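Local structure of coenzyme A transferase (Yersinia pestis, 3QLI) at residues G361-F366 and P401-R406; G375-I380 and D408-V413. The protein probably transfers coenzyme A between carboxylic acids such as acetate. One frame throughout, in Å; residues are numbered along the deposited sequence.

Interaction 1: residues G361-F366 and P401-R406; sequences GGQLDF and PVTTPR
Gln363 and Thr404 make the polar half of this contact, where the first turn of helix 363-372 meets the loop leading to strand 411-414. The Thr404 hydroxyl donates a hydrogen bond to the Gln363 amide oxygen, with Thr404 OG1 2.7 Å from Gln363 OE1. It arrives in the plane of the amide on a lone pair of OE1, at a C=O...donor angle of 128°, and the two side chains cross at about a right angle. CG of Gln363 stands anti to the backbone N (chi1 167°) and the chain runs on extended, which carries the amide out to the loop. At the other end of that amide, NE2 bonds to the carbonyl of Ala337; gripped through both its oxygen and its nitrogen, the flat group is restrained from turning. CG2 of Thr403 lies 4.1 Å from OE1 of Gln363, while the Thr403 hydroxyl bonds to Ser349 N, Gln356 and Ser358.

The apolar half belongs to Leu364, which meets Pro405 tip to tip. Both methyls of the leucine reach the proline ring at CD, the atom next to its nitrogen: Leu364 CD1 stands 3.9 Å from Pro405 CD, and Leu364 CD2 4.0 Å from it. Leu364 CD1 also touches CG2 of Thr404, at 4.1 Å, so that the threonine offers its hydroxyl to Gln363 and its methyl to Leu364.

The loop is itself held by a classic beta bulge, in which Thr403 and Thr404 both face Cys347. Gln363 and Ser358 belong to a coenzyme A site seen in this protein, though no cofactor is bound to this chain here. Bonds from OE1 to a threonine and from NE2 to a carbonyl are consistent with Thr404 and Ala337 fixing the orientation of the glutamine amide in that site.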
ATOM      1  N   GLY A 361     -10.047   3.345   4.639  1.00 17.61           N
ATOM      2  CA  GLY A 361     -10.208   4.669   4.057  1.00 19.27           C
ATOM      3  C   GLY A 361      -9.104   5.006   3.064  1.00 18.57           C
ATOM      4  O   GLY A 361      -8.123   4.279   2.950  1.00 18.38           O
ATOM      5  N   GLY A 362      -9.259   6.114   2.349  1.00 18.39           N
ATOM      6  CA  GLY A 362      -8.321   6.479   1.303  1.00 18.53           C
ATOM      7  C   GLY A 362      -7.067   7.206   1.754  1.00 20.78           C
ATOM      8  O   GLY A 362      -6.264   7.629   0.917  1.00 19.80           O
ATOM      9  N   GLN A 363      -6.876   7.366   3.059  1.00 18.48           N
ATOM     10  CA  GLN A 363      -5.698   8.100   3.531  1.00 21.69           C
ATOM     11  C   GLN A 363      -4.425   7.599   2.859  1.00 19.25           C
ATOM     12  O   GLN A 363      -3.681   8.383   2.268  1.00 15.00           O
ATOM     13  CB  GLN A 363      -5.547   8.047   5.058  1.00 22.26           C
ATOM     14  CG  GLN A 363      -4.162   8.524   5.547  1.00 26.37           C
ATOM     15  CD  GLN A 363      -4.104   8.826   7.050  1.00 25.05           C
ATOM     16  OE1 GLN A 363      -3.188   8.387   7.742  1.00 26.66           O
ATOM     17  NE2 GLN A 363      -5.082   9.578   7.548  1.00 24.06           N
ATOM     18  N   LEU A 364      -4.181   6.290   2.922  1.00 14.67           N
ATOM     19  CA  LEU A 364      -2.924   5.762   2.413  1.00 13.51           C
ATOM     20  C   LEU A 364      -2.785   5.932   0.899  1.00 12.27           C
ATOM     21  O   LEU A 364      -1.677   6.078   0.395  1.00 13.00           O
ATOM     22  CB  LEU A 364      -2.734   4.296   2.825  1.00 14.71           C
ATOM     23  CG  LEU A 364      -1.384   3.662   2.481  1.00 15.49           C
ATOM     24  CD1 LEU A 364      -0.202   4.461   3.074  1.00 17.37           C
ATOM     25  CD2 LEU A 364      -1.362   2.238   2.988  1.00 16.30           C
ATOM     26  N   ASP A 365      -3.896   5.885   0.165  1.00 13.72           N
ATOM     27  CA  ASP A 365      -3.854   6.135  -1.277  1.00 13.89           C
ATOM     28  C   ASP A 365      -3.180   7.475  -1.566  1.00 14.78           C
ATOM     29  O   ASP A 365      -2.374   7.596  -2.480  1.00 12.20           O
ATOM     30  CB  ASP A 365      -5.259   6.181  -1.877  1.00 14.31           C
ATOM     31  CG  ASP A 365      -6.025   4.888  -1.664  1.00 18.91           C
ATOM     32  OD1 ASP A 365      -5.382   3.823  -1.626  1.00 15.96           O
ATOM     33  OD2 ASP A 365      -7.260   4.954  -1.519  1.00 16.19           O
ATOM     34  N   PHE A 366      -3.540   8.486  -0.783  1.00 13.63           N
ATOM     35  CA  PHE A 366      -3.021   9.828  -1.015  1.00 12.97           C
ATOM     36  C   PHE A 366      -1.631  10.029  -0.407  1.00 14.53           C
ATOM     37  O   PHE A 366      -0.834  10.807  -0.923  1.00 13.07           O
ATOM     38  CB  PHE A 366      -4.036  10.878  -0.543  1.00 11.04           C
ATOM     39  CG  PHE A 366      -5.057  11.211  -1.603  1.00 11.33           C
ATOM     40  CD1 PHE A 366      -4.771  12.165  -2.567  1.00 12.84           C
ATOM     41  CD2 PHE A 366      -6.254  10.507  -1.690  1.00 12.36           C
ATOM     42  CE1 PHE A 366      -5.670  12.445  -3.578  1.00 10.56           C
ATOM     43  CE2 PHE A 366      -7.172  10.790  -2.706  1.00 11.82           C
ATOM     44  CZ  PHE A 366      -6.878  11.761  -3.643  1.00 12.72           C
ATOM     45  N   PRO A 401      -2.233  -3.458  14.286  1.00 31.60           N
ATOM     46  CA  PRO A 401      -2.122  -2.984  12.898  1.00 26.21           C
ATOM     47  C   PRO A 401      -2.351  -1.481  12.792  1.00 23.25           C
ATOM     48  O   PRO A 401      -3.139  -0.926  13.561  1.00 23.29           O
ATOM     49  CB  PRO A 401      -3.244  -3.743  12.172  1.00 26.68           C
ATOM     50  CG  PRO A 401      -3.395  -5.004  12.963  1.00 26.37           C
ATOM     51  CD  PRO A 401      -3.188  -4.576  14.404  1.00 33.33           C
ATOM     52  N   VAL A 402      -1.678  -0.835  11.845  1.00 21.85           N
ATOM     53  CA  VAL A 402      -1.700   0.627  11.775  1.00 17.02           C
ATOM     54  C   VAL A 402      -2.550   1.143  10.615  1.00 21.59           C
ATOM     55  O   VAL A 402      -3.045   0.361   9.809  1.00 19.44           O
ATOM     56  CB  VAL A 402      -0.276   1.177  11.671  1.00 20.56           C
ATOM     57  CG1 VAL A 402       0.556   0.678  12.845  1.00 18.50           C
ATOM     58  CG2 VAL A 402       0.362   0.766  10.342  1.00 21.58           C
ATOM     59  N   THR A 403      -2.741   2.458  10.540  1.00 16.49           N
ATOM     60  CA  THR A 403      -3.437   3.049   9.409  1.00 19.21           C
ATOM     61  C   THR A 403      -2.450   3.389   8.305  1.00 20.79           C
ATOM     62  O   THR A 403      -2.623   2.974   7.159  1.00 20.96           O
ATOM     63  CB  THR A 403      -4.203   4.310   9.802  1.00 16.78           C
ATOM     64  OG1 THR A 403      -5.110   3.990  10.859  1.00 19.59           O
ATOM     65  CG2 THR A 403      -4.997   4.828   8.616  1.00 20.37           C
ATOM     66  N   THR A 404      -1.416   4.152   8.653  1.00 18.01           N
ATOM     67  CA  THR A 404      -0.332   4.439   7.722  1.00 18.12           C
ATOM     68  C   THR A 404       0.946   3.800   8.246  1.00 20.58           C
ATOM     69  O   THR A 404       1.426   4.157   9.323  1.00 18.26           O
ATOM     70  CB  THR A 404      -0.114   5.976   7.551  1.00 18.61           C
ATOM     71  OG1 THR A 404      -1.305   6.573   7.032  1.00 23.98           O
ATOM     72  CG2 THR A 404       1.003   6.257   6.581  1.00 17.06           C
ATOM     73  N   PRO A 405       1.504   2.851   7.480  1.00 19.80           N
ATOM     74  CA  PRO A 405       2.716   2.117   7.862  1.00 17.64           C
ATOM     75  C   PRO A 405       3.912   3.048   7.939  1.00 16.43           C
ATOM     76  O   PRO A 405       3.968   4.054   7.209  1.00 16.32           O
ATOM     77  CB  PRO A 405       2.915   1.144   6.691  1.00 21.37           C
ATOM     78  CG  PRO A 405       1.558   1.011   6.070  1.00 23.88           C
ATOM     79  CD  PRO A 405       0.968   2.386   6.189  1.00 18.96           C
ATOM     80  N   ARG A 406       4.879   2.720   8.787  1.00 15.24           N
ATOM     81  CA  ARG A 406       6.053   3.572   8.904  1.00 17.67           C
ATOM     82  C   ARG A 406       6.817   3.631   7.584  1.00 17.96           C
ATOM     83  O   ARG A 406       7.561   4.568   7.346  1.00 17.83           O
ATOM     84  CB  ARG A 406       6.978   3.090  10.014  1.00 17.55           C
ATOM     85  CG  ARG A 406       7.721   1.790   9.690  1.00 18.74           C
ATOM     86  CD  ARG A 406       8.829   1.542  10.715  1.00 21.03           C
ATOM     87  NE  ARG A 406       9.194   0.130  10.799  1.00 21.16           N
ATOM     88  CZ  ARG A 406      10.075  -0.366  11.665  1.00 26.58           C
ATOM     89  NH1 ARG A 406      10.698   0.438  12.517  1.00 22.27           N
ATOM     90  NH2 ARG A 406      10.330  -1.671  11.680  1.00 27.56           N
TER

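Interaction 2: residues G375-I380 and D408-V413; sequences GGRSII and DTHYIV
The carbonyl oxygen of Tyr411 is gripped by two donors, the backbone N of Ile380, 2.8 Å from Tyr411 O, and a water molecule. This is the parallel pairing of strands 377-381 and 411-414 in the mixed sheet of the C-terminal domain. Ile379 lies beside Tyr411 and Ile380 beside Ile412; the bonds from Tyr411 N to Ser378 O and from Val413 N to Ile380 O complete the pattern. The short strand segments cross at 34°, the twist of a parallel pair.

Where His410 precedes the strand, its side chain takes over from the backbone. CG lies anti to the backbone N (chi1 -171°), and the ring reaches back beside Ser378. There His410 ND1 accepts the N-H of Ser378 N at 3.1 Å, nearly straight at 168°, the donor tilted slightly from the ring plane. As an acceptor, ND1 carries no proton. The same water takes the N-H of His410 and bonds to OG of Ser378, and so links the two segments.

On the face carrying Ile379 and Tyr411, helix 220-230 covers Ile379 and Val413, whose CG2 methyls meet at 3.8 Å. The aliphatic part of Arg377 crosses the tyrosine obliquely, Arg377 CD 3.9 Å from Tyr411 CE2, and NH1 of Arg377 bonds to the Leu231 carbonyl. Over the centre of the His410 ring, 3.5 Å above its plane, sits CD2 of Tyr411.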
ATOM      1  N   GLY A 375       7.425  16.849  -7.013  1.00 22.00           N
ATOM      2  CA  GLY A 375       7.305  17.973  -6.096  1.00 19.38           C
ATOM      3  C   GLY A 375       6.222  17.747  -5.038  1.00 19.84           C
ATOM      4  O   GLY A 375       5.878  18.660  -4.293  1.00 17.10           O
ATOM      5  N   GLY A 376       5.685  16.530  -4.973  1.00 17.83           N
ATOM      6  CA  GLY A 376       4.571  16.220  -4.083  1.00 16.09           C
ATOM      7  C   GLY A 376       4.969  16.055  -2.624  1.00 17.80           C
ATOM      8  O   GLY A 376       6.113  15.684  -2.314  1.00 15.11           O
ATOM      9  N   ARG A 377       4.024  16.335  -1.725  1.00 13.97           N
ATOM     10  CA  ARG A 377       4.225  16.114  -0.295  1.00 15.33           C
ATOM     11  C   ARG A 377       2.975  15.515   0.335  1.00 14.96           C
ATOM     12  O   ARG A 377       1.864  16.011   0.116  1.00 14.03           O
ATOM     13  CB  ARG A 377       4.535  17.434   0.433  1.00 16.33           C
ATOM     14  CG  ARG A 377       5.823  18.116   0.007  1.00 25.18           C
ATOM     15  CD  ARG A 377       6.117  19.362   0.858  1.00 25.57           C
ATOM     16  NE  ARG A 377       7.391  19.959   0.455  1.00 32.35           N
ATOM     17  CZ  ARG A 377       7.577  21.247   0.180  1.00 35.99           C
ATOM     18  NH1 ARG A 377       6.575  22.114   0.285  1.00 28.63           N
ATOM     19  NH2 ARG A 377       8.780  21.670  -0.195  1.00 34.11           N
ATOM     20  N   SER A 378       3.162  14.461   1.124  1.00 11.66           N
ATOM     21  CA  SER A 378       2.079  13.938   1.959  1.00 12.57           C
ATOM     22  C   SER A 378       2.290  14.405   3.401  1.00 12.27           C
ATOM     23  O   SER A 378       3.373  14.242   3.961  1.00 14.97           O
ATOM     24  CB  SER A 378       2.054  12.406   1.930  1.00 13.91           C
ATOM     25  OG  SER A 378       1.384  11.907   3.080  1.00 13.21           O
ATOM     26  N   ILE A 379       1.256  15.002   3.983  1.00 12.36           N
ATOM     27  CA  ILE A 379       1.307  15.513   5.344  1.00 11.78           C
ATOM     28  C   ILE A 379       0.264  14.785   6.187  1.00 12.31           C
ATOM     29  O   ILE A 379      -0.899  14.648   5.785  1.00 13.87           O
ATOM     30  CB  ILE A 379       0.998  17.028   5.386  1.00 12.85           C
ATOM     31  CG1 ILE A 379       2.085  17.800   4.628  1.00 17.23           C
ATOM     32  CG2 ILE A 379       0.880  17.508   6.838  1.00 13.49           C
ATOM     33  CD1 ILE A 379       1.663  19.193   4.173  1.00 16.51           C
ATOM     34  N   ILE A 380       0.681  14.300   7.347  1.00 11.86           N
ATOM     35  CA  ILE A 380      -0.266  13.738   8.304  1.00 11.87           C
ATOM     36  C   ILE A 380      -0.075  14.544   9.582  1.00 14.47           C
ATOM     37  O   ILE A 380       1.038  14.670  10.078  1.00 13.60           O
ATOM     38  CB  ILE A 380      -0.010  12.253   8.553  1.00 13.24           C
ATOM     39  CG1 ILE A 380      -0.361  11.445   7.285  1.00 16.79           C
ATOM     40  CG2 ILE A 380      -0.817  11.783   9.758  1.00 13.24           C
ATOM     41  CD1 ILE A 380       0.031   9.955   7.355  1.00 16.78           C
ATOM     42  N   ASP A 408       5.549   4.112   4.728  1.00 14.60           N
ATOM     43  CA  ASP A 408       4.872   5.035   3.820  1.00 14.14           C
ATOM     44  C   ASP A 408       4.778   6.485   4.285  1.00 15.60           C
ATOM     45  O   ASP A 408       4.552   7.383   3.475  1.00 14.86           O
ATOM     46  CB  ASP A 408       3.462   4.528   3.514  1.00 13.84           C
ATOM     47  CG  ASP A 408       3.466   3.256   2.698  1.00 19.21           C
ATOM     48  OD1 ASP A 408       4.136   3.225   1.647  1.00 17.14           O
ATOM     49  OD2 ASP A 408       2.797   2.289   3.109  1.00 19.32           O
ATOM     50  N   THR A 409       4.955   6.724   5.577  1.00 15.64           N
ATOM     51  CA  THR A 409       4.831   8.081   6.088  1.00 15.02           C
ATOM     52  C   THR A 409       5.869   9.004   5.467  1.00 13.40           C
ATOM     53  O   THR A 409       7.027   8.637   5.301  1.00 15.79           O
ATOM     54  CB  THR A 409       4.927   8.129   7.624  1.00 16.81           C
ATOM     55  OG1 THR A 409       4.018   7.177   8.188  1.00 15.36           O
ATOM     56  CG2 THR A 409       4.572   9.516   8.131  1.00 17.20           C
ATOM     57  N   HIS A 410       5.432  10.207   5.119  1.00 12.49           N
ATOM     58  CA  HIS A 410       6.308  11.190   4.505  1.00 14.05           C
ATOM     59  C   HIS A 410       6.582  12.323   5.479  1.00 13.77           C
ATOM     60  O   HIS A 410       7.639  12.385   6.098  1.00 15.30           O
ATOM     61  CB  HIS A 410       5.651  11.745   3.240  1.00 12.41           C
ATOM     62  CG  HIS A 410       6.550  12.614   2.419  1.00 12.59           C
ATOM     63  ND1 HIS A 410       6.079  13.426   1.408  1.00 12.71           N
ATOM     64  CD2 HIS A 410       7.890  12.798   2.454  1.00 15.16           C
ATOM     65  CE1 HIS A 410       7.091  14.070   0.857  1.00 15.03           C
ATOM     66  NE2 HIS A 410       8.201  13.708   1.474  1.00 16.78           N
ATOM     67  N   TYR A 411       5.602  13.203   5.623  1.00 12.51           N
ATOM     68  CA  TYR A 411       5.718  14.346   6.510  1.00 13.79           C
ATOM     69  C   TYR A 411       4.705  14.270   7.632  1.00 14.05           C
ATOM     70  O   TYR A 411       3.517  14.071   7.380  1.00 12.92           O
ATOM     71  CB  TYR A 411       5.404  15.632   5.740  1.00 13.51           C
ATOM     72  CG  TYR A 411       6.577  16.338   5.108  1.00 14.36           C
ATOM     73  CD1 TYR A 411       7.365  17.214   5.841  1.00 16.74           C
ATOM     74  CD2 TYR A 411       6.876  16.154   3.768  1.00 18.90           C
ATOM     75  CE1 TYR A 411       8.432  17.870   5.259  1.00 23.19           C
ATOM     76  CE2 TYR A 411       7.939  16.802   3.178  1.00 19.80           C
ATOM     77  CZ  TYR A 411       8.713  17.660   3.926  1.00 23.58           C
ATOM     78  OH  TYR A 411       9.772  18.306   3.336  1.00 27.90           O
ATOM     79  N   ILE A 412       5.154  14.446   8.869  1.00 13.17           N
ATOM     80  CA  ILE A 412       4.205  14.520   9.973  1.00 12.76           C
ATOM     81  C   ILE A 412       4.275  15.921  10.562  1.00 13.82           C
ATOM     82  O   ILE A 412       5.311  16.574  10.479  1.00 13.04           O
ATOM     83  CB  ILE A 412       4.500  13.492  11.062  1.00 12.77           C
ATOM     84  CG1 ILE A 412       5.952  13.603  11.539  1.00 14.29           C
ATOM     85  CG2 ILE A 412       4.170  12.074  10.542  1.00 13.29           C
ATOM     86  CD1 ILE A 412       6.250  12.773  12.798  1.00 14.47           C
ATOM     87  N   VAL A 413       3.167  16.374  11.139  1.00 13.45           N
ATOM     88  CA  VAL A 413       3.078  17.731  11.680  1.00 13.93           C
ATOM     89  C   VAL A 413       2.288  17.735  12.974  1.00 14.90           C
ATOM     90  O   VAL A 413       1.245  17.090  13.066  1.00 13.06           O
ATOM     91  CB  VAL A 413       2.369  18.678  10.701  1.00 16.48           C
ATOM     92  CG1 VAL A 413       2.030  20.027  11.392  1.00 17.15           C
ATOM     93  CG2 VAL A 413       3.230  18.886   9.445  1.00 15.16           C
TER
HETATM   94  O   HOH W   1       2.808  11.559   5.590  1.00 13.81           O

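How the interactions relate
Interactions 1 and 2 have centres about 12 Å apart in the C-terminal domain, and their segments alternate along the chain: helix 363-372, strand 377-381, the loop of 401-406, then strand 411-414. Each thus joins an element of the same helix-strand unit to one part of the later run of loop and strand. They also touch. Ile380 CD1 packs 3.6 Å from OE1 of Gln363, Leu364 CD1 meets CB of Asp408, and Thr404 CG2 meets OG1 of Thr409. The strand pair of interaction 2 therefore abuts the helix-loop contact of interaction 1 through the CD1 methyl of Ile380, placing the sheet against a residue of the coenzyme A site.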